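Local coordinates for 2-oxoglutarate (2OG) and Fe(II)-dependent oxygenase superfamily protein (Arabidopsis thaliana, PDB 6KWA), which probably catalyses the irreversible, 2-oxoglutarate- and Fe(II)-dependent oxidation of the auxin indole-3-acetic acid to 2-oxoindole-3-acetic acid, at residues A[176-181]-A[238-243]. Residues are numbered along the deposited sequence; the frame is centred on the assembly and turned at random.
Sequences TILQDD and RYSIAS
Ile-177 pairs with Ser-243, and Gln-179 with Ile-241, each through two reciprocal backbone hydrogen bonds; Gln-179 N to Ile-241 O, at 2.8 Å, is the shortest of the four. Leu-178 and Ala-242 form the intervening non-hydrogen-bonded pair, and the strand directions differ by 164°, hence antiparallel. Past Gln-179 the pairing passes to a side chain: Tyr-239 N donates to Asp-181 OD2 at 3.0 Å, on the anti side but 29° out of the carboxylate plane, while Asp-181 OD1 salt-bridges Lys-45. These are central strands of the larger sheet of the double-stranded beta-helix, the 2-oxoglutarate oxygenase core. Arg-238 and Ser-240 bind 2-oxoglutarate, absent here; Ser-240 OG hydrogen-bonds Asn-152 ND2, of the same site, and Thr-176 OG1 the magnesium ligand Asp-171. Among charged groups, Asp-180 OD1 sits over a face of the Arg-238 guanidinium, 2.7 Å from NH2, too far out of plane for any N-H to point at it: a salt bridge of charges alone. Asp-181 N also donates to Asp-180 OD1, from above the carboxylate plane. Van der Waals contacts differ by face. Leu-178 CD1 meets Ala-242 CB at 4.0 Å; on the helix-covered face, extended Gln-179 runs alongside Ile-241, Gln-179 OE1 lying 3.4 Å from Ile-241 CD1, with OE1 hydrogen-bonded to Tyr-115 OH and NE2 to Met-41 O.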
ATOM      1  N   THR A 176       3.864  -0.598   1.274  1.00 42.43           N
ATOM      2  CA  THR A 176       2.536  -0.385   0.710  1.00 46.77           C
ATOM      3  C   THR A 176       2.333   1.086   0.339  1.00 42.69           C
ATOM      4  O   THR A 176       2.673   1.965   1.112  1.00 40.43           O
ATOM      5  CB  THR A 176       1.430  -0.823   1.696  1.00 50.03           C
ATOM      6  OG1 THR A 176       1.586  -2.216   1.992  1.00 48.33           O
ATOM      7  CG2 THR A 176       0.038  -0.573   1.098  1.00 47.41           C
ATOM      8  N   ILE A 177       1.798   1.350  -0.850  1.00 43.55           N
ATOM      9  CA  ILE A 177       1.468   2.726  -1.240  1.00 40.44           C
ATOM     10  C   ILE A 177      -0.045   2.890  -1.250  1.00 43.68           C
ATOM     11  O   ILE A 177      -0.742   2.202  -1.984  1.00 41.19           O
ATOM     12  CB  ILE A 177       2.070   3.089  -2.619  1.00 37.55           C
ATOM     13  CG1 ILE A 177       3.592   2.904  -2.561  1.00 37.92           C
ATOM     14  CG2 ILE A 177       1.673   4.513  -3.039  1.00 39.88           C
ATOM     15  CD1 ILE A 177       4.329   3.306  -3.757  1.00 39.63           C
ATOM     16  N   LEU A 178      -0.562   3.783  -0.409  1.00 42.04           N
ATOM     17  CA  LEU A 178      -2.011   3.896  -0.290  1.00 42.45           C
ATOM     18  C   LEU A 178      -2.485   5.245  -0.819  1.00 40.54           C
ATOM     19  O   LEU A 178      -2.085   6.290  -0.309  1.00 36.46           O
ATOM     20  CB  LEU A 178      -2.455   3.716   1.184  1.00 40.80           C
ATOM     21  CG  LEU A 178      -3.974   3.828   1.443  1.00 48.12           C
ATOM     22  CD1 LEU A 178      -4.697   2.552   0.992  1.00 45.99           C
ATOM     23  CD2 LEU A 178      -4.280   4.091   2.899  1.00 45.54           C
ATOM     24  N   GLN A 179      -3.352   5.215  -1.825  1.00 43.61           N
ATOM     25  CA  GLN A 179      -4.099   6.402  -2.235  1.00 44.24           C
ATOM     26  C   GLN A 179      -5.418   6.333  -1.476  1.00 45.47           C
ATOM     27  O   GLN A 179      -6.277   5.511  -1.789  1.00 49.06           O
ATOM     28  CB  GLN A 179      -4.316   6.446  -3.763  1.00 44.26           C
ATOM     29  CG  GLN A 179      -5.107   7.671  -4.269  1.00 43.46           C
ATOM     30  CD  GLN A 179      -5.353   7.652  -5.776  1.00 46.22           C
ATOM     31  OE1 GLN A 179      -4.575   7.091  -6.530  1.00 47.17           O
ATOM     32  NE2 GLN A 179      -6.468   8.232  -6.207  1.00 45.24           N
ATOM     33  N   ASP A 180      -5.560   7.148  -0.440  1.00 46.93           N
ATOM     34  CA  ASP A 180      -6.681   6.998   0.469  1.00 51.08           C
ATOM     35  C   ASP A 180      -7.809   7.913  -0.042  1.00 54.28           C
ATOM     36  O   ASP A 180      -7.597   8.666  -0.967  1.00 55.53           O
ATOM     37  CB  ASP A 180      -6.263   7.362   1.890  1.00 51.86           C
ATOM     38  CG  ASP A 180      -7.225   6.835   2.934  1.00 59.95           C
ATOM     39  OD1 ASP A 180      -8.253   6.260   2.543  1.00 63.38           O
ATOM     40  OD2 ASP A 180      -6.979   7.035   4.147  1.00 61.44           O
ATOM     41  N   ASP A 181      -9.010   7.826   0.521  1.00 59.48           N
ATOM     42  CA  ASP A 181     -10.120   8.663   0.057  1.00 61.92           C
ATOM     43  C   ASP A 181     -10.053  10.062   0.695  1.00 65.38           C
ATOM     44  O   ASP A 181     -10.294  10.195   1.902  1.00 67.15           O
ATOM     45  CB  ASP A 181     -11.461   7.994   0.374  1.00 64.25           C
ATOM     46  CG  ASP A 181     -12.622   8.603  -0.404  1.00 69.02           C
ATOM     47  OD1 ASP A 181     -12.481   9.734  -0.932  1.00 70.30           O
ATOM     48  OD2 ASP A 181     -13.661   7.912  -0.541  1.00 65.02           O
ATOM     49  N   ARG A 238     -16.420   4.867   1.224  1.00 62.94           N
ATOM     50  CA  ARG A 238     -15.017   5.242   1.216  1.00 58.55           C
ATOM     51  C   ARG A 238     -14.289   4.323   0.218  1.00 56.00           C
ATOM     52  O   ARG A 238     -14.561   3.121   0.163  1.00 52.59           O
ATOM     53  CB  ARG A 238     -14.475   5.155   2.648  1.00 63.07           C
ATOM     54  CG  ARG A 238     -13.003   5.390   2.858  1.00 64.44           C
ATOM     55  CD  ARG A 238     -12.714   5.370   4.366  1.00 67.36           C
ATOM     56  NE  ARG A 238     -11.299   5.604   4.647  1.00 72.83           N
ATOM     57  CZ  ARG A 238     -10.359   4.674   4.526  1.00 74.42           C
ATOM     58  NH1 ARG A 238     -10.691   3.462   4.116  1.00 72.96           N
ATOM     59  NH2 ARG A 238      -9.088   4.951   4.792  1.00 76.69           N
ATOM     60  N   TYR A 239     -13.437   4.895  -0.624  1.00 47.65           N
ATOM     61  CA  TYR A 239     -12.708   4.125  -1.621  1.00 52.77           C
ATOM     62  C   TYR A 239     -11.217   4.341  -1.446  1.00 50.01           C
ATOM     63  O   TYR A 239     -10.796   5.464  -1.274  1.00 49.58           O
ATOM     64  CB  TYR A 239     -13.115   4.550  -3.025  1.00 49.70           C
ATOM     65  CG  TYR A 239     -14.585   4.334  -3.330  1.00 54.38           C
ATOM     66  CD1 TYR A 239     -15.040   3.126  -3.845  1.00 47.29           C
ATOM     67  CD2 TYR A 239     -15.516   5.338  -3.082  1.00 52.67           C
ATOM     68  CE1 TYR A 239     -16.370   2.923  -4.108  1.00 53.50           C
ATOM     69  CE2 TYR A 239     -16.862   5.152  -3.356  1.00 54.01           C
ATOM     70  CZ  TYR A 239     -17.286   3.945  -3.869  1.00 53.70           C
ATOM     71  OH  TYR A 239     -18.620   3.740  -4.139  1.00 47.81           O
ATOM     72  N   SER A 240     -10.416   3.285  -1.485  1.00 48.95           N
ATOM     73  CA  SER A 240      -8.959   3.439  -1.376  1.00 46.59           C
ATOM     74  C   SER A 240      -8.280   2.533  -2.384  1.00 48.29           C
ATOM     75  O   SER A 240      -8.839   1.494  -2.805  1.00 47.53           O
ATOM     76  CB  SER A 240      -8.462   3.162   0.039  1.00 46.59           C
ATOM     77  OG  SER A 240      -8.444   1.778   0.316  1.00 45.87           O
ATOM     78  N   ILE A 241      -7.112   2.961  -2.835  1.00 44.63           N
ATOM     79  CA  ILE A 241      -6.317   2.153  -3.742  1.00 46.42           C
ATOM     80  C   ILE A 241      -4.996   1.805  -3.077  1.00 47.69           C
ATOM     81  O   ILE A 241      -4.241   2.724  -2.712  1.00 42.62           O
ATOM     82  CB  ILE A 241      -6.017   2.900  -5.041  1.00 44.95           C
ATOM     83  CG1 ILE A 241      -7.300   3.510  -5.608  1.00 51.61           C
ATOM     84  CG2 ILE A 241      -5.309   1.990  -5.983  1.00 45.36           C
ATOM     85  CD1 ILE A 241      -7.056   4.717  -6.547  1.00 50.53           C
ATOM     86  N   ALA A 242      -4.691   0.510  -2.946  1.00 42.45           N
ATOM     87  CA  ALA A 242      -3.437   0.088  -2.294  1.00 46.70           C
ATOM     88  C   ALA A 242      -2.570  -0.683  -3.261  1.00 46.56           C
ATOM     89  O   ALA A 242      -3.066  -1.523  -4.030  1.00 46.33           O
ATOM     90  CB  ALA A 242      -3.719  -0.759  -1.055  1.00 41.92           C
ATOM     91  N   SER A 243      -1.274  -0.366  -3.268  1.00 44.91           N
ATOM     92  CA  SER A 243      -0.327  -1.104  -4.095  1.00 46.00           C
ATOM     93  C   SER A 243       0.753  -1.684  -3.210  1.00 44.99           C
ATOM     94  O   SER A 243       1.452  -0.949  -2.547  1.00 43.12           O
ATOM     95  CB  SER A 243       0.288  -0.218  -5.162  1.00 49.01           C
ATOM     96  OG  SER A 243      -0.715   0.487  -5.865  1.00 46.91           O
TER
HETATM   97  O   HOH W   1      -1.651   2.806  -4.952  1.00 46.14           O